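Local coordinates for protein Proline/betaine transporter, RALF (Rickettsia prowazekii str. Madrid E, PDB 4D7R) that probably acts as a guanine nucleotide exchange factor through its Rickettsia Sec7 domain, here fused by design to the capping domain of Legionella RalF, at residues Glu36-Phe41 and Lys75-Leu80; His173-Ala178 and Ser310-Gly315; Asn237-Phe242 and Phe341-Lys346. All blocks are in the same frame, centred on the assembly; numbering follows the deposited sequence. Where two conformers were deposited one is given.

Contact 1: residues Glu36-Phe41 and Lys75-Leu80; sequences EVIKLF and KSNLNL
N79 OD1, the side-chain oxygen of a residue whose backbone O also touches the ring of F41, takes hydrogen bonds from the backbone N of F82 and, weakly, of E81. N79 is thereby the N-cap of helix 80-88. While the side chain faces that helix start, N79 O sits in the plane of the F41 ring at the edge, 4.0 Å from F41 CE2, the polarised C-H side of an aromatic group.

The contact lies in the Sec7 part and sets helix 31-43 against the loop leading out of helix 63-73. Three side chains carry its apolar portion. One methyl of L78, CD2, is shared between two helix residues: it stands 3.6 Å from F41 CD2 and 4.0 Å from I38 CG1, and the leucine crosses both partners at roughly a right angle. F41 reaches this place because its CG is anti to the backbone N (chi1 -167°), which carries the ring off the helix towards the loop; beyond it the ring also meets F71, F82 and V83. I38 meets N77 as well as L78. Its CG2 lies 3.4 Å from N77 O, and its CD1 comes within 4.0 Å of N77 CB. The amide of N77 itself is engaged elsewhere, with ND2 bonded to E74.

No hydrogen bond joins the two segments; N42, the next residue of the helix, supplies the polar link, its ND2 donating to N77 O and its OD1 accepting from N79 N. The chemistry thus divides the work: L78, F41 and I38 pack by dispersion, while the N42 amide pairs with the loop backbone and probably fixes its position along the helix.

Contact 2: residues His173-Ala178 and Ser310-Gly315; sequences HNPSIA and SKWLFG
N174 and W312 form the dense centre of this contact, where the loop after helix 155-173 of the Sec7 part meets the short helix 311-314 of the capping part, across an engineered fusion. W312 CG is anti to the backbone N (chi1 -177°), which puts the indole against the loop. N174 CA lies over its five-membered ring, 3.8 Å from the W312 centroid and 6° off the normal, a CH-pi contact. The N174 amide runs antiparallel to the tryptophan, with ND2 3.5 Å from W312 CB and the planes 14° apart. H173 O lies over the rim of the same face, 3.5 Å from W312 CE2, and L313 CD2 on the opposite face. P175 CD is 3.7 Å from W312 CD1.

The amide is held at both ends: N174 OD1 accepts from S176 N (3.0 Å), closing an Asx turn, and ND2 donates to I308 O.

Towards the surface the contact thins to a single lysine side chain meeting one serine, with K311 CE 3.2 Å from S176 OG.

The indole face laid against an Asx-turn backbone therefore supplies most of the interface, and the margin adds an extended aliphatic chain beside a serine.

Contact 3: residues Asn237-Phe242 and Phe341-Lys346; sequences NKDSTF and FSSPVK
The methyl CG2 of T241 sits over the centre of the F341 ring, the two side chains crossing obliquely: T241 CG2 is 3.6 Å from the centroid of the F341 phenyl group and only 7° from its normal, a CH-pi contact. The methyl is placed there by a first torsion that sets CG2 anti to the backbone N; the same rotamer places OG1 beside the backbone N, anti to the carbonyl carbon, and OG1 bonds to the backbone oxygen of D340. F242 approaches the same ring obliquely, with its backbone N 3.8 Å from F341 CE2.

D239 comes to F341 from a different direction. Its OD2 lies in the plane of the ring, at the edge, and is 3.9 Å from F341 CB. With CG anti to its backbone N (chi1 -172°), the carboxylate is presented to the loop at S342 and S343. OD2 accepts from S343 OG at 2.7 Å through its anti lone pair and from S343 N at 2.8 Å nearly along the C-O bond; S342 OG may add a weak third bond. The other oxygen, D239 OD1, receives a bond from T241 N at 2.8 Å and so caps helix 240-248. A water that accepts from S240 N also lies within bonding distance of S342 OG.

Both segments belong to the capping part, where F341 further packs on L231, V320 and I322 of the central sheet. One buried carboxylate thus ties the helix start to the loop before strand 347-349. The gathering of N-H and hydroxyl donors, with the positive end of the helix dipole, would be expected to favour its charged form.

How the contacts relate
Contact 1 lies within the Sec7 part, contact 3 within the capping part, and contact 2 bridges the two across the engineered fusion; they share no helix or strand. Contacts 1 and 3 are partly buried, each pairing a helix with a loop around a phenylalanine and an N-cap residue, yet the first has no hydrogen bond between its segments whereas the third combines a carboxylate with a methyl over a phenyl face. Contact 2 is nearer the surface and relies on an indole face. None touches another: contacts 2 and 3, whose segments alternate along the chain, come within about 11 Å at their nearest atoms, while contact 1 stays farther from both.

Contact 1: residues Glu36-Phe41 and Lys75-Leu80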
loop_
_atom_site.group_PDB
_atom_site.type_symbol
_atom_site.label_atom_id
_atom_site.label_comp_id
_atom_site.label_asym_id
_atom_site.label_seq_id
_atom_site.Cartn_x
_atom_site.Cartn_y
_atom_site.Cartn_z
ATOM N N GLU A 36 -0.161 14.814 -23.458
ATOM C CA GLU A 36 -1.557 14.916 -23.027
ATOM C C GLU A 36 -1.769 14.214 -21.679
ATOM O O GLU A 36 -2.385 14.800 -20.778
ATOM C CB GLU A 36 -2.515 14.334 -24.075
ATOM C CG GLU A 36 -3.936 14.847 -23.892
ATOM C CD GLU A 36 -5.027 14.174 -24.701
ATOM O OE1 GLU A 36 -4.711 13.622 -25.780
ATOM O OE2 GLU A 36 -6.206 14.233 -24.275
ATOM N N VAL A 37 -1.278 12.956 -21.573
ATOM C CA VAL A 37 -1.363 12.084 -20.386
ATOM C C VAL A 37 -0.779 12.726 -19.140
ATOM O O VAL A 37 -1.424 12.662 -18.092
ATOM C CB VAL A 37 -0.800 10.666 -20.652
ATOM C CG1 VAL A 37 -0.647 9.862 -19.352
ATOM C CG2 VAL A 37 -1.697 9.923 -21.632
ATOM N N ILE A 38 0.427 13.332 -19.231
ATOM C CA ILE A 38 1.030 14.007 -18.079
ATOM C C ILE A 38 0.029 14.984 -17.450
ATOM O O ILE A 38 -0.248 14.866 -16.252
ATOM C CB ILE A 38 2.404 14.644 -18.413
ATOM C CG1 ILE A 38 3.475 13.550 -18.664
ATOM C CG2 ILE A 38 2.861 15.629 -17.314
ATOM C CD1 ILE A 38 4.630 13.981 -19.625
ATOM N N LYS A 39 -0.607 15.834 -18.263
ATOM C CA LYS A 39 -1.654 16.748 -17.767
ATOM C C LYS A 39 -2.836 16.041 -17.095
ATOM O O LYS A 39 -3.151 16.358 -16.005
ATOM C CB LYS A 39 -2.190 17.704 -18.880
ATOM N N LEU A 40 -3.460 15.118 -17.778
ATOM C CA LEU A 40 -4.629 14.475 -17.322
ATOM C C LEU A 40 -4.309 13.708 -16.047
ATOM O O LEU A 40 -4.946 13.901 -15.054
ATOM C CB LEU A 40 -5.202 13.517 -18.343
ATOM C CG LEU A 40 -5.895 14.036 -19.600
ATOM C CD1 LEU A 40 -6.351 12.981 -20.548
ATOM C CD2 LEU A 40 -7.075 14.879 -19.234
ATOM N N PHE A 41 -3.280 12.884 -16.120
ATOM C CA PHE A 41 -2.789 12.106 -14.980
ATOM C C PHE A 41 -2.481 12.905 -13.715
ATOM O O PHE A 41 -2.861 12.514 -12.670
ATOM C CB PHE A 41 -1.609 11.246 -15.395
ATOM C CG PHE A 41 -1.246 10.214 -14.381
ATOM C CD1 PHE A 41 -1.803 8.982 -14.405
ATOM C CD2 PHE A 41 -0.328 10.495 -13.438
ATOM C CE1 PHE A 41 -1.455 8.031 -13.462
ATOM C CE2 PHE A 41 0.029 9.555 -12.521
ATOM C CZ PHE A 41 -0.548 8.339 -12.533
ATOM N N LYS A 75 8.907 9.524 -15.453
ATOM C CA LYS A 75 9.101 9.579 -13.997
ATOM C C LYS A 75 9.183 11.037 -13.502
ATOM O O LYS A 75 8.362 11.434 -12.699
ATOM C CB LYS A 75 10.377 8.821 -13.585
ATOM C CG LYS A 75 10.694 8.948 -12.098
ATOM C CD LYS A 75 12.155 8.620 -11.795
ATOM C CE LYS A 75 12.499 8.834 -10.343
ATOM N NZ LYS A 75 13.852 8.291 -10.036
ATOM N N SER A 76 10.138 11.833 -14.031
ATOM C CA SER A 76 10.371 13.220 -13.608
ATOM C C SER A 76 9.216 14.193 -13.860
ATOM O O SER A 76 9.248 15.319 -13.353
ATOM C CB SER A 76 11.660 13.752 -14.230
ATOM O OG SER A 76 11.537 13.870 -15.638
ATOM N N ASN A 77 8.208 13.750 -14.579
ATOM C CA ASN A 77 7.079 14.575 -14.953
ATOM C C ASN A 77 5.745 14.230 -14.361
ATOM O O ASN A 77 4.804 14.914 -14.594
ATOM C CB ASN A 77 6.923 14.607 -16.463
ATOM C CG ASN A 77 8.116 15.178 -17.119
ATOM O OD1 ASN A 77 8.666 16.131 -16.629
ATOM N ND2 ASN A 77 8.575 14.553 -18.170
ATOM N N LEU A 78 5.689 13.127 -13.643
ATOM C CA LEU A 78 4.446 12.618 -13.173
ATOM C C LEU A 78 4.361 12.685 -11.653
ATOM O O LEU A 78 5.323 12.708 -10.980
ATOM C CB LEU A 78 4.212 11.188 -13.647
ATOM C CG LEU A 78 3.925 10.831 -15.099
ATOM C CD1 LEU A 78 4.188 9.361 -15.399
ATOM C CD2 LEU A 78 2.540 11.167 -15.533
ATOM N N ASN A 79 3.159 12.724 -11.183
ATOM C CA ASN A 79 2.922 12.723 -9.771
ATOM C C ASN A 79 3.254 11.310 -9.310
ATOM O O ASN A 79 2.527 10.437 -9.550
ATOM C CB ASN A 79 1.503 13.053 -9.482
ATOM C CG ASN A 79 1.123 12.875 -8.010
ATOM O OD1 ASN A 79 1.496 11.936 -7.357
ATOM N ND2 ASN A 79 0.355 13.819 -7.515
ATOM N N LEU A 80 4.360 11.170 -8.617
ATOM C CA LEU A 80 4.823 9.853 -8.184
ATOM C C LEU A 80 3.963 9.177 -7.124
ATOM O O LEU A 80 4.001 8.002 -7.018
ATOM C CB LEU A 80 6.285 9.850 -7.799
ATOM C CG LEU A 80 7.239 10.238 -8.928
ATOM C CD1 LEU A 80 8.649 9.922 -8.586
ATOM C CD2 LEU A 80 6.834 9.582 -10.235
#

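Contact 2: residues His173-Ala178 and Ser310-Gly315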
loop_
_atom_site.group_PDB
_atom_site.type_symbol
_atom_site.label_atom_id
_atom_site.label_comp_id
_atom_site.label_asym_id
_atom_site.label_seq_id
_atom_site.Cartn_x
_atom_site.Cartn_y
_atom_site.Cartn_z
ATOM N N HIS A 173 18.789 1.740 11.537
ATOM C CA HIS A 173 18.668 3.176 11.558
ATOM C C HIS A 173 17.567 3.772 12.452
ATOM O O HIS A 173 17.431 4.961 12.525
ATOM C CB HIS A 173 18.559 3.684 10.156
ATOM C CG HIS A 173 19.779 3.408 9.347
ATOM N ND1 HIS A 173 20.963 4.037 9.577
ATOM C CD2 HIS A 173 20.005 2.546 8.337
ATOM C CE1 HIS A 173 21.867 3.596 8.731
ATOM N NE2 HIS A 173 21.306 2.692 7.962
ATOM N N ASN A 174 16.775 2.913 13.059
ATOM C CA ASN A 174 15.746 3.380 13.974
ATOM C C ASN A 174 16.441 3.678 15.322
ATOM O O ASN A 174 16.990 2.756 15.921
ATOM C CB ASN A 174 14.631 2.330 14.110
ATOM C CG ASN A 174 13.546 2.660 15.094
ATOM O OD1 ASN A 174 13.646 3.582 15.894
ATOM N ND2 ASN A 174 12.490 1.871 15.074
ATOM N N PRO A 175 16.476 4.956 15.798
ATOM C CA PRO A 175 17.198 5.250 17.050
ATOM C C PRO A 175 16.644 4.608 18.316
ATOM O O PRO A 175 17.377 4.461 19.293
ATOM C CB PRO A 175 17.216 6.788 17.122
ATOM C CG PRO A 175 16.731 7.269 15.788
ATOM C CD PRO A 175 15.875 6.180 15.224
ATOM N N SER A 176 15.377 4.192 18.295
ATOM C CA SER A 176 14.714 3.534 19.427
ATOM C C SER A 176 15.263 2.127 19.641
ATOM O O SER A 176 14.978 1.507 20.660
ATOM C CB SER A 176 13.204 3.508 19.224
ATOM O OG SER A 176 12.705 4.830 19.097
ATOM N N ILE A 177 16.057 1.684 18.679
ATOM C CA ILE A 177 16.762 0.431 18.746
ATOM C C ILE A 177 18.221 0.770 19.053
ATOM O O ILE A 177 18.968 1.123 18.216
ATOM C CB ILE A 177 16.557 -0.387 17.465
ATOM C CG1 ILE A 177 15.079 -0.710 17.322
ATOM C CG2 ILE A 177 17.305 -1.678 17.536
ATOM C CD1 ILE A 177 14.677 -1.215 15.992
ATOM N N ALA A 178 18.600 0.680 20.304
ATOM C CA ALA A 178 19.939 1.101 20.727
ATOM C C ALA A 178 21.059 0.361 20.004
ATOM O O ALA A 178 20.861 -0.770 19.572
ATOM C CB ALA A 178 20.090 0.946 22.234
ATOM N N SER A 310 7.861 0.011 13.658
ATOM C CA SER A 310 7.040 0.751 12.712
ATOM C C SER A 310 7.041 2.245 12.919
ATOM O O SER A 310 6.972 2.977 11.935
ATOM C CB SER A 310 5.603 0.249 12.729
ATOM O OG SER A 310 4.946 0.661 13.913
ATOM N N LYS A 311 7.111 2.694 14.184
ATOM C CA LYS A 311 7.035 4.117 14.533
ATOM C C LYS A 311 8.079 5.018 13.862
ATOM O O LYS A 311 7.795 6.191 13.572
ATOM C CB LYS A 311 6.955 4.325 16.047
ATOM C CG LYS A 311 8.245 3.976 16.783
ATOM C CD LYS A 311 8.180 4.396 18.235
ATOM C CE LYS A 311 9.558 4.324 18.857
ATOM N NZ LYS A 311 9.520 4.537 20.319
ATOM N N TRP A 312 9.265 4.456 13.574
ATOM C CA TRP A 312 10.349 5.187 12.925
ATOM C C TRP A 312 9.905 5.785 11.570
ATOM O O TRP A 312 10.293 6.902 11.235
ATOM C CB TRP A 312 11.559 4.254 12.717
ATOM C CG TRP A 312 12.734 4.960 12.123
ATOM C CD1 TRP A 312 13.305 6.116 12.572
ATOM C CD2 TRP A 312 13.452 4.585 10.948
ATOM N NE1 TRP A 312 14.342 6.481 11.746
ATOM C CE2 TRP A 312 14.454 5.560 10.740
ATOM C CE3 TRP A 312 13.390 3.486 10.079
ATOM C CZ2 TRP A 312 15.357 5.491 9.680
ATOM C CZ3 TRP A 312 14.274 3.434 9.007
ATOM C CH2 TRP A 312 15.244 4.423 8.818
ATOM N N LEU A 313 9.072 5.053 10.821
ATOM C CA LEU A 313 8.616 5.444 9.484
ATOM C C LEU A 313 7.129 5.735 9.378
ATOM O O LEU A 313 6.705 6.427 8.443
ATOM C CB LEU A 313 8.992 4.344 8.482
ATOM C CG LEU A 313 10.503 4.125 8.286
ATOM C CD1 LEU A 313 10.768 2.856 7.542
ATOM C CD2 LEU A 313 11.147 5.288 7.520
ATOM N N PHE A 314 6.333 5.185 10.302
ATOM C CA PHE A 314 4.888 5.325 10.212
ATOM C C PHE A 314 4.199 6.051 11.349
ATOM O O PHE A 314 2.978 6.081 11.395
ATOM C CB PHE A 314 4.248 3.967 9.876
ATOM C CG PHE A 314 4.721 3.392 8.560
ATOM C CD1 PHE A 314 4.089 3.730 7.366
ATOM C CD2 PHE A 314 5.809 2.535 8.511
ATOM C CE1 PHE A 314 4.546 3.217 6.155
ATOM C CE2 PHE A 314 6.262 2.016 7.295
ATOM C CZ PHE A 314 5.618 2.348 6.131
ATOM N N GLY A 315 4.977 6.694 12.206
ATOM C CA GLY A 315 4.442 7.485 13.308
ATOM C C GLY A 315 4.091 6.689 14.546
ATOM O O GLY A 315 4.074 5.445 14.531
#

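Contact 3: residues Asn237-Phe242 and Phe341-Lys346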
loop_
_atom_site.group_PDB
_atom_site.type_symbol
_atom_site.label_atom_id
_atom_site.label_comp_id
_atom_site.label_asym_id
_atom_site.label_seq_id
_atom_site.Cartn_x
_atom_site.Cartn_y
_atom_site.Cartn_z
ATOM N N ASN A 237 -6.878 4.554 20.055
ATOM C CA ASN A 237 -6.834 3.219 20.671
ATOM C C ASN A 237 -7.817 3.016 21.849
ATOM O O ASN A 237 -8.040 1.874 22.262
ATOM C CB ASN A 237 -5.401 2.744 20.996
ATOM C CG ASN A 237 -4.638 3.546 22.023
ATOM O OD1 ASN A 237 -5.167 4.429 22.706
ATOM N ND2 ASN A 237 -3.357 3.238 22.160
ATOM N N LYS A 238 -8.396 4.107 22.374
ATOM C CA LYS A 238 -9.392 4.025 23.448
ATOM C C LYS A 238 -10.835 4.205 22.930
ATOM O O LYS A 238 -11.788 4.119 23.711
ATOM C CB LYS A 238 -9.041 4.888 24.683
ATOM C CG LYS A 238 -8.846 6.374 24.428
ATOM N N ASP A 239 -10.991 4.399 21.592
ATOM C CA ASP A 239 -12.301 4.518 20.935
ATOM C C ASP A 239 -12.933 3.135 20.946
ATOM O O ASP A 239 -12.297 2.154 20.536
ATOM C CB ASP A 239 -12.177 5.037 19.475
ATOM C CG ASP A 239 -13.494 5.362 18.776
ATOM O OD1 ASP A 239 -14.430 4.527 18.838
ATOM O OD2 ASP A 239 -13.577 6.434 18.130
ATOM N N SER A 240 -14.178 3.065 21.437
ATOM C CA SER A 240 -14.970 1.832 21.552
ATOM C C SER A 240 -15.037 1.080 20.212
ATOM O O SER A 240 -14.873 -0.142 20.188
ATOM C CB SER A 240 -16.372 2.164 22.064
ATOM O OG SER A 240 -17.289 1.098 21.879
ATOM N N THR A 241 -15.230 1.822 19.101
ATOM C CA THR A 241 -15.299 1.255 17.749
ATOM C C THR A 241 -13.955 0.646 17.338
ATOM O O THR A 241 -13.939 -0.447 16.772
ATOM C CB THR A 241 -15.818 2.298 16.759
ATOM O OG1 THR A 241 -17.037 2.842 17.248
ATOM C CG2 THR A 241 -16.016 1.733 15.344
ATOM N N PHE A 242 -12.837 1.330 17.646
ATOM C CA PHE A 242 -11.494 0.826 17.342
ATOM C C PHE A 242 -11.224 -0.520 18.031
ATOM O O PHE A 242 -10.727 -1.455 17.384
ATOM C CB PHE A 242 -10.404 1.854 17.718
ATOM C CG PHE A 242 -9.019 1.382 17.322
ATOM C CD1 PHE A 242 -8.252 0.603 18.190
ATOM C CD2 PHE A 242 -8.484 1.706 16.082
ATOM C CE1 PHE A 242 -6.989 0.149 17.816
ATOM C CE2 PHE A 242 -7.214 1.256 15.714
ATOM C CZ PHE A 242 -6.482 0.466 16.578
ATOM N N PHE A 341 -17.382 5.724 14.192
ATOM C CA PHE A 341 -16.356 5.989 15.202
ATOM C C PHE A 341 -16.735 7.266 15.936
ATOM O O PHE A 341 -17.263 8.194 15.314
ATOM C CB PHE A 341 -14.994 6.220 14.525
ATOM C CG PHE A 341 -14.314 4.972 14.026
ATOM C CD1 PHE A 341 -14.607 4.456 12.764
ATOM C CD2 PHE A 341 -13.362 4.316 14.809
ATOM C CE1 PHE A 341 -13.959 3.305 12.295
ATOM C CE2 PHE A 341 -12.709 3.169 14.331
ATOM C CZ PHE A 341 -13.009 2.679 13.076
ATOM N N SER A 342 -16.446 7.337 17.252
ATOM C CA SER A 342 -16.674 8.580 17.976
ATOM C C SER A 342 -15.530 9.545 17.588
ATOM O O SER A 342 -15.776 10.744 17.469
ATOM C CB SER A 342 -16.752 8.344 19.484
ATOM O OG SER A 342 -15.539 7.793 19.976
ATOM N N SER A 343 -14.307 8.991 17.292
ATOM C CA SER A 343 -13.140 9.754 16.836
ATOM C C SER A 343 -13.473 10.341 15.459
ATOM O O SER A 343 -14.087 9.647 14.646
ATOM C CB SER A 343 -11.916 8.854 16.653
ATOM O OG SER A 343 -11.540 8.165 17.837
ATOM N N PRO A 344 -13.065 11.592 15.165
ATOM C CA PRO A 344 -13.346 12.141 13.840
ATOM C C PRO A 344 -12.351 11.633 12.808
ATOM O O PRO A 344 -11.263 11.160 13.162
ATOM C CB PRO A 344 -13.196 13.648 14.059
ATOM C CG PRO A 344 -12.157 13.768 15.108
ATOM C CD PRO A 344 -12.308 12.553 16.001
ATOM N N VAL A 345 -12.712 11.736 11.524
ATOM C CA VAL A 345 -11.760 11.371 10.479
ATOM C C VAL A 345 -10.719 12.481 10.455
ATOM O O VAL A 345 -11.079 13.663 10.444
ATOM C CB VAL A 345 -12.465 11.148 9.112
ATOM C CG1 VAL A 345 -11.478 11.224 7.943
ATOM C CG2 VAL A 345 -13.191 9.800 9.110
ATOM N N LYS A 346 -9.442 12.108 10.503
ATOM C CA LYS A 346 -8.348 13.049 10.488
ATOM C C LYS A 346 -8.023 13.487 9.067
ATOM O O LYS A 346 -7.934 14.683 8.816
ATOM C CB LYS A 346 -7.101 12.461 11.170
ATOM C CG LYS A 346 -5.922 13.422 11.315
ATOM C CD LYS A 346 -6.182 14.457 12.398
HETATM O O HOH W 1 -15.548 5.489 22.315
#